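Local atomic coordinates of oxidized polyvinyl alcohol hydrolase (Pseudomonas sp. VM15C, PDB entry 3WWC), a protein that hydrolyses beta-diketones such as 4,6-nonanedione and cleaves oxidized polyvinyl alcohol in the second step of polyvinyl alcohol degradation. Residues Lys56-Ser59 with Gly60-Val64; Ser84-Asn87 with Ser88-Ala91; Pro109-Gly113 with Glu114-Gly118; Trp316-Asp319 with Thr320-Ser323. The protein carries 1 engineered substitution. All blocks are in the same frame, centred on the assembly; numbering follows the deposited sequence.

Contact 1: Lys56-Ser59 with Gly60-Val64; sequences KNVS and GPAPV
The chain from Val-58 to Ala-62 reverses through Gly-60, whose phi of 88° and psi of -174° would press any CB against the carbonyl oxygen of Ser-59, so a residue with a side chain would be strained here. Val-58 supplies the side-chain part of the contact. With CG1 anti to the backbone N (chi1 170°), this methyl is carried across the bend, where it sits 3.6 Å from Gly-60 O and meets the methyl of Ala-62, Val-58 CG1 to Ala-62 CB being 4.1 Å. This apolar pair, four positions apart in sequence, faces across the inside of the bend. The polar atoms of the bend are tied by water instead of by direct bonds between the arms. One water donates to Val-58 O at 3.1 Å and to Gly-60 O at 2.9 Å. A second donates to Ser-59 O and to Pro-61 O, at 2.8 Å in each case, so two water bridges, offset by one residue, link carbonyls i and i+2 along the bend. Pro-61 touches Asp-167, and Ala-62 begins the strand with backbone bonds to Lys-165 and Asp-167. This is a hydrated surface turn that leads from strand 46-53 into strand 62-68, past the intervening strand 96-100, in the 1-2-4-3 strand order characteristic of the alpha/beta-hydrolase fold.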
loop_
_atom_site.group_PDB
_atom_site.type_symbol
_atom_site.label_atom_id
_atom_site.label_comp_id
_atom_site.label_asym_id
_atom_site.label_seq_id
_atom_site.Cartn_x
_atom_site.Cartn_y
_atom_site.Cartn_z
ATOM N N LYS A 56 -10.139 -12.323 15.875
ATOM C CA LYS A 56 -11.052 -13.340 16.459
ATOM C C LYS A 56 -10.495 -14.751 16.250
ATOM O O LYS A 56 -9.755 -15.011 15.290
ATOM C CB LYS A 56 -12.403 -13.313 15.769
ATOM C CG LYS A 56 -13.130 -12.018 15.887
ATOM C CD LYS A 56 -13.297 -11.586 17.314
ATOM C CE LYS A 56 -14.538 -10.719 17.404
ATOM N NZ LYS A 56 -15.213 -10.721 16.046
ATOM N N ASN A 57 -10.891 -15.682 17.132
ATOM C CA ASN A 57 -10.463 -17.099 17.063
ATOM C C ASN A 57 -8.956 -17.336 17.086
ATOM O O ASN A 57 -8.473 -18.341 16.524
ATOM C CB ASN A 57 -11.039 -17.784 15.816
ATOM C CG ASN A 57 -12.546 -17.873 15.854
ATOM O OD1 ASN A 57 -13.138 -18.042 16.931
ATOM N ND2 ASN A 57 -13.185 -17.760 14.688
ATOM N N VAL A 58 -8.220 -16.441 17.743
ATOM C CA VAL A 58 -6.764 -16.552 17.802
ATOM C C VAL A 58 -6.246 -16.515 19.236
ATOM O O VAL A 58 -6.646 -15.639 20.002
ATOM C CB VAL A 58 -6.052 -15.345 17.052
ATOM C CG1 VAL A 58 -4.550 -15.342 17.340
ATOM C CG2 VAL A 58 -6.271 -15.432 15.580
ATOM N N SER A 59 -5.374 -17.443 19.616
ATOM C CA SER A 59 -4.796 -17.306 20.950
ATOM C C SER A 59 -3.318 -17.016 20.659
ATOM O O SER A 59 -2.728 -17.586 19.709
ATOM C CB SER A 59 -4.932 -18.585 21.785
ATOM O OG SER A 59 -3.999 -19.521 21.298
ATOM N N GLY A 60 -2.733 -16.117 21.441
ATOM C CA GLY A 60 -1.343 -15.739 21.258
ATOM C C GLY A 60 -1.212 -14.586 20.255
ATOM O O GLY A 60 -2.221 -14.047 19.818
ATOM N N PRO A 61 0.009 -14.197 19.883
ATOM C CA PRO A 61 0.206 -13.094 18.938
ATOM C C PRO A 61 -0.517 -13.268 17.589
ATOM O O PRO A 61 -0.452 -14.285 16.928
ATOM C CB PRO A 61 1.724 -13.016 18.791
ATOM C CG PRO A 61 2.234 -13.599 20.120
ATOM C CD PRO A 61 1.302 -14.789 20.252
ATOM N N ALA A 62 -1.218 -12.226 17.190
ATOM C CA ALA A 62 -1.959 -12.307 15.942
ATOM C C ALA A 62 -1.277 -11.569 14.831
ATOM O O ALA A 62 -0.609 -10.581 15.074
ATOM C CB ALA A 62 -3.291 -11.663 16.156
ATOM N N PRO A 63 -1.438 -12.044 13.590
ATOM C CA PRO A 63 -0.857 -11.348 12.435
ATOM C C PRO A 63 -1.723 -10.054 12.320
ATOM O O PRO A 63 -2.883 -9.998 12.785
ATOM C CB PRO A 63 -1.078 -12.330 11.280
ATOM C CG PRO A 63 -2.402 -13.090 11.697
ATOM C CD PRO A 63 -2.166 -13.283 13.207
ATOM N N VAL A 64 -1.118 -9.050 11.715
ATOM C CA VAL A 64 -1.686 -7.704 11.578
ATOM C C VAL A 64 -1.920 -7.338 10.161
ATOM O O VAL A 64 -1.097 -7.629 9.277
ATOM C CB VAL A 64 -0.719 -6.685 12.228
ATOM C CG1 VAL A 64 -1.070 -5.233 11.848
ATOM C CG2 VAL A 64 -0.802 -6.841 13.783
HETATM O O HOH W 1 -4.961 -13.048 20.196
HETATM O O HOH W 2 -0.581 -16.847 18.088
#

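Contact 2: Ser84-Asn87 with Ser88-Ala91; sequences SGAN and SILA
Backbone bonds tie Ala-86 and Asn-87 to the residues three positions on. Ile-89 N donates to Ala-86 O at 3.1 Å (N-H...O 159°), and Leu-90 N to Asn-87 O at 3.2 Å (155°). In both the donor stands above the carbonyl plane and not on a lone pair. Ala-91 N repeats the pattern with Ser-88 O at 3.0 Å.

The apolar contact follows the same spacing. Ile-89 has CG1 beside its backbone N (chi1 -58°), which folds that branch back along the turn until it lies 4.0 Å from Ala-86 CB. A methyl meets a polar oxygen in van der Waals contact where Leu-90 runs alongside Asn-87, the two side chains pointing the same way, with Leu-90 CD1 4.1 Å from Asn-87 OD1.

The polar ends are satisfied from outside. Trp-65 NE1 donates to Asn-87 OD1, while Asn-87 ND2 bonds to Asn-78 O; the two bonds fix the turn of this buried amide. Ser-88 OG bonds to Leu-79 O. Thus the polar groups look to strand 62-68 and helix 75-80. Successive i to i+3 turns of this kind here form part of the crossover between the parallel strands 62-68 and 96-100 of an alpha/beta-hydrolase fold.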
loop_
_atom_site.group_PDB
_atom_site.type_symbol
_atom_site.label_atom_id
_atom_site.label_comp_id
_atom_site.label_asym_id
_atom_site.label_seq_id
_atom_site.Cartn_x
_atom_site.Cartn_y
_atom_site.Cartn_z
ATOM N N SER A 84 -16.064 -2.049 -1.376
ATOM C CA SER A 84 -14.830 -1.329 -1.066
ATOM C C SER A 84 -13.828 -2.226 -0.366
ATOM O O SER A 84 -12.762 -1.756 0.029
ATOM C CB SER A 84 -15.126 -0.112 -0.176
ATOM O OG SER A 84 -15.967 0.863 -0.867
ATOM N N GLY A 85 -14.194 -3.476 -0.162
ATOM C CA GLY A 85 -13.272 -4.444 0.454
ATOM C C GLY A 85 -13.653 -5.014 1.789
ATOM O O GLY A 85 -13.145 -6.067 2.185
ATOM N N ALA A 86 -14.522 -4.309 2.505
ATOM C CA ALA A 86 -14.963 -4.716 3.865
ATOM C C ALA A 86 -13.790 -5.337 4.615
ATOM O O ALA A 86 -13.854 -6.439 5.140
ATOM C CB ALA A 86 -16.137 -5.699 3.753
ATOM N N ASN A 87 -12.722 -4.550 4.751
ATOM C CA ASN A 87 -11.480 -5.061 5.333
ATOM C C ASN A 87 -11.544 -5.424 6.825
ATOM O O ASN A 87 -10.683 -6.172 7.304
ATOM C CB ASN A 87 -10.352 -4.045 5.057
ATOM C CG ASN A 87 -9.784 -4.210 3.669
ATOM O OD1 ASN A 87 -8.927 -5.062 3.456
ATOM N ND2 ASN A 87 -10.264 -3.432 2.704
ATOM N N SER A 88 -12.517 -4.889 7.570
ATOM C CA SER A 88 -12.637 -5.260 8.967
ATOM C C SER A 88 -13.012 -6.716 9.134
ATOM O O SER A 88 -12.795 -7.265 10.193
ATOM C CB SER A 88 -13.714 -4.400 9.647
ATOM O OG SER A 88 -15.024 -4.660 9.156
ATOM N N ILE A 89 -13.550 -7.328 8.098
ATOM C CA ILE A 89 -13.938 -8.732 8.160
ATOM C C ILE A 89 -12.742 -9.627 8.328
ATOM O O ILE A 89 -12.892 -10.768 8.843
ATOM C CB ILE A 89 -14.822 -9.092 6.906
ATOM C CG1 ILE A 89 -16.042 -8.169 6.910
ATOM C CG2 ILE A 89 -15.333 -10.569 6.967
ATOM C CD1 ILE A 89 -16.736 -8.141 8.217
ATOM N N LEU A 90 -11.552 -9.151 7.968
ATOM C CA LEU A 90 -10.352 -9.980 8.221
ATOM C C LEU A 90 -10.142 -10.219 9.713
ATOM O O LEU A 90 -9.394 -11.118 10.075
ATOM C CB LEU A 90 -9.114 -9.363 7.604
ATOM C CG LEU A 90 -9.191 -9.753 6.128
ATOM C CD1 LEU A 90 -8.564 -8.719 5.328
ATOM C CD2 LEU A 90 -8.540 -11.131 5.899
ATOM N N ALA A 91 -10.732 -9.435 10.601
ATOM C CA ALA A 91 -10.595 -9.733 12.026
ATOM C C ALA A 91 -11.325 -11.067 12.341
ATOM O O ALA A 91 -10.858 -11.824 13.170
ATOM C CB ALA A 91 -11.176 -8.561 12.921
#

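Contact 3: Pro109-Gly113 with Glu114-Gly118; sequences PNIRG and ERCNG
Glu-114 doubles back over Ile-111 and Arg-112, and its path shows how this short loop is braced. Its CB lies 4.0 Å from Ile-111 CD1 and 3.8 Å above the guanidinium plane of Arg-115, offset toward the rim. CG stands beside the backbone N, and the chain bends at chi2 (97°), returning the carboxylate toward the preceding residues. There OE1 accepts from Arg-112 N at 2.8 Å, met nearly along its C-O axis with an N-H...O angle of 143°. Ile-111 packs against the same stretch of chain: CG2 is 3.5 Å from Glu-114 O and 3.9 Å from Cys-116 SG. A serine in place of Ile-111 would probably open a gap beside that sulfur and leave the Glu-114 chain more freedom to swing.

Gly-113 O grips the return of the chain, taking Cys-116 N at 3.0 Å and Asn-117 N at 2.9 Å from the same face of its plane. Outside the loop, Arg-112 NE makes a salt bridge to Asp-77, and Cys-116 is in a disulfide with Cys-104. Asn-117, centre of an inverse gamma turn, touches Ser-71, and its side chain is about 6 Å from a bound butanoic acid, which makes this a disulfide-braced surface loop bordering the active-site pocket.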
loop_
_atom_site.group_PDB
_atom_site.type_symbol
_atom_site.label_atom_id
_atom_site.label_comp_id
_atom_site.label_asym_id
_atom_site.label_seq_id
_atom_site.Cartn_x
_atom_site.Cartn_y
_atom_site.Cartn_z
ATOM N N PRO A 109 -13.295 9.173 10.052
ATOM C CA PRO A 109 -13.229 7.975 9.199
ATOM C C PRO A 109 -14.316 7.872 8.176
ATOM O O PRO A 109 -14.314 6.962 7.358
ATOM C CB PRO A 109 -13.255 6.824 10.218
ATOM C CG PRO A 109 -14.305 7.420 11.251
ATOM C CD PRO A 109 -13.749 8.849 11.430
ATOM N N ASN A 110 -15.255 8.825 8.165
ATOM C CA ASN A 110 -16.331 8.801 7.162
ATOM C C ASN A 110 -16.088 9.747 6.002
ATOM O O ASN A 110 -16.797 9.675 5.011
ATOM C CB ASN A 110 -17.673 9.111 7.841
ATOM C CG ASN A 110 -18.006 8.039 8.835
ATOM O OD1 ASN A 110 -18.139 6.903 8.449
ATOM N ND2 ASN A 110 -18.056 8.366 10.101
ATOM N N ILE A 111 -15.113 10.637 6.101
ATOM C CA ILE A 111 -14.790 11.520 4.981
ATOM C C ILE A 111 -14.459 10.667 3.777
ATOM O O ILE A 111 -13.693 9.664 3.896
ATOM C CB ILE A 111 -13.573 12.448 5.322
ATOM C CG1 ILE A 111 -14.053 13.655 6.158
ATOM C CG2 ILE A 111 -12.827 12.910 4.034
ATOM C CD1 ILE A 111 -14.789 14.720 5.276
ATOM N N ARG A 112 -15.020 11.021 2.625
ATOM C CA ARG A 112 -14.766 10.296 1.379
ATOM C C ARG A 112 -13.769 11.106 0.555
ATOM O O ARG A 112 -12.577 11.034 0.858
ATOM C CB ARG A 112 -16.103 10.040 0.665
ATOM C CG ARG A 112 -16.854 8.880 1.314
ATOM C CD ARG A 112 -18.250 8.690 0.709
ATOM N NE ARG A 112 -18.750 7.441 1.300
ATOM C CZ ARG A 112 -20.021 7.077 1.360
ATOM N NH1 ARG A 112 -20.987 7.874 0.867
ATOM N NH2 ARG A 112 -20.334 5.906 1.910
ATOM N N GLY A 113 -14.172 11.839 -0.478
ATOM C CA GLY A 113 -13.173 12.603 -1.200
ATOM C C GLY A 113 -13.032 14.066 -0.777
ATOM O O GLY A 113 -12.136 14.723 -1.286
ATOM N N GLU A 114 -13.855 14.539 0.157
ATOM C CA GLU A 114 -13.828 15.943 0.550
ATOM C C GLU A 114 -12.488 16.337 1.164
ATOM O O GLU A 114 -12.091 15.803 2.186
ATOM C CB GLU A 114 -14.965 16.225 1.559
ATOM C CG GLU A 114 -16.371 15.767 1.079
ATOM C CD GLU A 114 -16.820 14.385 1.603
ATOM O OE1 GLU A 114 -15.981 13.457 1.728
ATOM O OE2 GLU A 114 -18.033 14.251 1.930
ATOM N N ARG A 115 -11.814 17.296 0.509
ATOM C CA ARG A 115 -10.514 17.804 0.921
ATOM C C ARG A 115 -9.447 16.761 0.943
ATOM O O ARG A 115 -8.425 16.979 1.605
ATOM C CB ARG A 115 -10.594 18.504 2.295
ATOM C CG ARG A 115 -11.593 19.668 2.229
ATOM C CD ARG A 115 -11.992 20.367 3.554
ATOM N NE ARG A 115 -12.933 19.627 4.425
ATOM C CZ ARG A 115 -14.242 19.400 4.197
ATOM N NH1 ARG A 115 -14.959 18.708 5.097
ATOM N NH2 ARG A 115 -14.844 19.857 3.098
ATOM N N CYS A 116 -9.695 15.622 0.306
ATOM C CA CYS A 116 -8.717 14.554 0.210
ATOM C C CYS A 116 -8.379 14.203 -1.222
ATOM O O CYS A 116 -7.228 13.923 -1.538
ATOM C CB CYS A 116 -9.244 13.273 0.887
ATOM S SG CYS A 116 -9.148 13.254 2.711
ATOM N N ASN A 117 -9.384 14.190 -2.098
ATOM C CA ASN A 117 -9.178 13.760 -3.473
ATOM C C ASN A 117 -8.661 14.892 -4.347
ATOM O O ASN A 117 -9.448 15.615 -4.992
ATOM C CB ASN A 117 -10.518 13.225 -4.000
ATOM C CG ASN A 117 -10.447 12.814 -5.446
ATOM O OD1 ASN A 117 -9.392 12.432 -5.929
ATOM N ND2 ASN A 117 -11.591 12.899 -6.158
ATOM N N GLY A 118 -7.343 15.064 -4.379
ATOM C CA GLY A 118 -6.761 16.114 -5.178
ATOM C C GLY A 118 -5.267 16.152 -4.919
ATOM O O GLY A 118 -4.742 15.377 -4.116
#

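Contact 4: Trp316-Asp319 with Thr320-Ser323; sequences WALD and TLAS
In Trp-316, CG is anti to the backbone N (chi1 175°) and the ring is turned by a chi2 of 78°; in Thr-320, OG1 sits beside the backbone N (chi1 -69°). Together these angles set the hydroxyl over one indole face, offset toward the rim, with Thr-320 OG1 3.4 Å from Trp-316 CE2. The same hydroxyl donates to Trp-316 O at 2.7 Å. Thr-320 N reaches this carbonyl too, at 2.9 Å and from the opposite face of its plane, so two donors share one oxygen.

Helical bonds continue with Leu-321 N to Ala-317 O at 3.0 Å and Ala-322 N to Leu-318 O at 2.9 Å. At the last turn Ser-323 OG donates to Thr-320 O at 2.6 Å, in the carbonyl plane on a lone pair. Asp-319 is held by Tyr-95 and His-93, and the indole NE1 bonds to Thr-336. Replacing the indole of Trp-316 by an alanine is likely to leave the Thr-336 hydroxyl without its donor and to uncover the Thr-320 hydroxyl.

Since the threonine proton is spent on the carbonyl, the hydroxyl meets the ring by packing and not by an O-H...pi bond, and a buried polar atom is satisfied within its own helix.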
loop_
_atom_site.group_PDB
_atom_site.type_symbol
_atom_site.label_atom_id
_atom_site.label_comp_id
_atom_site.label_asym_id
_atom_site.label_seq_id
_atom_site.Cartn_x
_atom_site.Cartn_y
_atom_site.Cartn_z
ATOM N N TRP A 316 -7.465 -15.120 0.870
ATOM C CA TRP A 316 -6.350 -15.769 0.151
ATOM C C TRP A 316 -5.100 -14.887 0.180
ATOM O O TRP A 316 -3.973 -15.367 0.456
ATOM C CB TRP A 316 -6.741 -16.053 -1.312
ATOM C CG TRP A 316 -5.599 -16.596 -2.115
ATOM C CD1 TRP A 316 -5.117 -17.891 -2.095
ATOM C CD2 TRP A 316 -4.708 -15.852 -2.945
ATOM N NE1 TRP A 316 -3.981 -17.986 -2.870
ATOM C CE2 TRP A 316 -3.699 -16.751 -3.395
ATOM C CE3 TRP A 316 -4.647 -14.520 -3.358
ATOM C CZ2 TRP A 316 -2.659 -16.345 -4.221
ATOM C CZ3 TRP A 316 -3.609 -14.124 -4.183
ATOM C CH2 TRP A 316 -2.628 -15.041 -4.604
ATOM N N ALA A 317 -5.284 -13.594 -0.085
ATOM C CA ALA A 317 -4.097 -12.716 -0.120
ATOM C C ALA A 317 -3.448 -12.585 1.242
ATOM O O ALA A 317 -2.226 -12.739 1.352
ATOM C CB ALA A 317 -4.510 -11.297 -0.673
ATOM N N LEU A 318 -4.226 -12.326 2.305
ATOM C CA LEU A 318 -3.609 -12.177 3.614
ATOM C C LEU A 318 -3.019 -13.466 4.110
ATOM O O LEU A 318 -1.926 -13.441 4.661
ATOM C CB LEU A 318 -4.614 -11.593 4.628
ATOM C CG LEU A 318 -4.492 -10.049 4.866
ATOM C CD1 LEU A 318 -3.153 -9.617 5.471
ATOM C CD2 LEU A 318 -4.728 -9.365 3.532
ATOM N N ASP A 319 -3.677 -14.590 3.872
ATOM C CA ASP A 319 -3.098 -15.850 4.324
ATOM C C ASP A 319 -1.854 -16.192 3.533
ATOM O O ASP A 319 -0.952 -16.859 4.074
ATOM C CB ASP A 319 -4.122 -16.987 4.214
ATOM C CG ASP A 319 -5.278 -16.821 5.180
ATOM O OD1 ASP A 319 -5.248 -15.952 6.059
ATOM O OD2 ASP A 319 -6.282 -17.575 5.050
ATOM N N THR A 320 -1.756 -15.756 2.268
ATOM C CA THR A 320 -0.550 -15.976 1.461
ATOM C C THR A 320 0.578 -15.135 2.049
ATOM O O THR A 320 1.715 -15.631 2.253
ATOM C CB THR A 320 -0.793 -15.551 0.027
ATOM O OG1 THR A 320 -1.736 -16.465 -0.582
ATOM C CG2 THR A 320 0.527 -15.580 -0.772
ATOM N N LEU A 321 0.307 -13.859 2.372
ATOM C CA LEU A 321 1.364 -13.053 2.991
ATOM C C LEU A 321 1.801 -13.687 4.343
ATOM O O LEU A 321 3.008 -13.811 4.619
ATOM C CB LEU A 321 0.870 -11.603 3.273
ATOM C CG LEU A 321 0.416 -10.813 2.050
ATOM C CD1 LEU A 321 0.012 -9.420 2.560
ATOM C CD2 LEU A 321 1.533 -10.661 1.023
ATOM N N ALA A 322 0.840 -14.123 5.154
ATOM C CA ALA A 322 1.158 -14.708 6.477
ATOM C C ALA A 322 1.931 -16.030 6.374
ATOM O O ALA A 322 2.581 -16.440 7.329
ATOM C CB ALA A 322 -0.176 -14.910 7.282
ATOM N N SER A 323 1.887 -16.650 5.211
ATOM C CA SER A 323 2.672 -17.891 5.015
ATOM C C SER A 323 4.156 -17.610 4.884
ATOM O O SER A 323 4.980 -18.546 4.804
ATOM C CB SER A 323 2.171 -18.638 3.772
ATOM O OG SER A 323 2.612 -18.071 2.543
#

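In the fold
Contact 2 is the buried member and the link between two others: Ala-91 O probably accepts from Lys-56 N of contact 1 at 2.8 Å, and Leu-90 CD2 packs on Leu-318 CB of contact 4 at 4.2 Å. Contact 1 runs into strand 62-68 and contact 2 lies in the connection leading to its neighbour, strand 96-100, whereas contact 4, partly buried, lies on helix 310-322 against strand 247-253. Chemistry follows place. Water bridges the exposed turn of contact 1; direct backbone bonds dominate contacts 2 and 4. Contact 3, also at the surface, adds a carboxylate-to-backbone bond and an outside disulfide to its backbone bonds, and touches none of the others, its nearest atoms about 7 Å from contact 2.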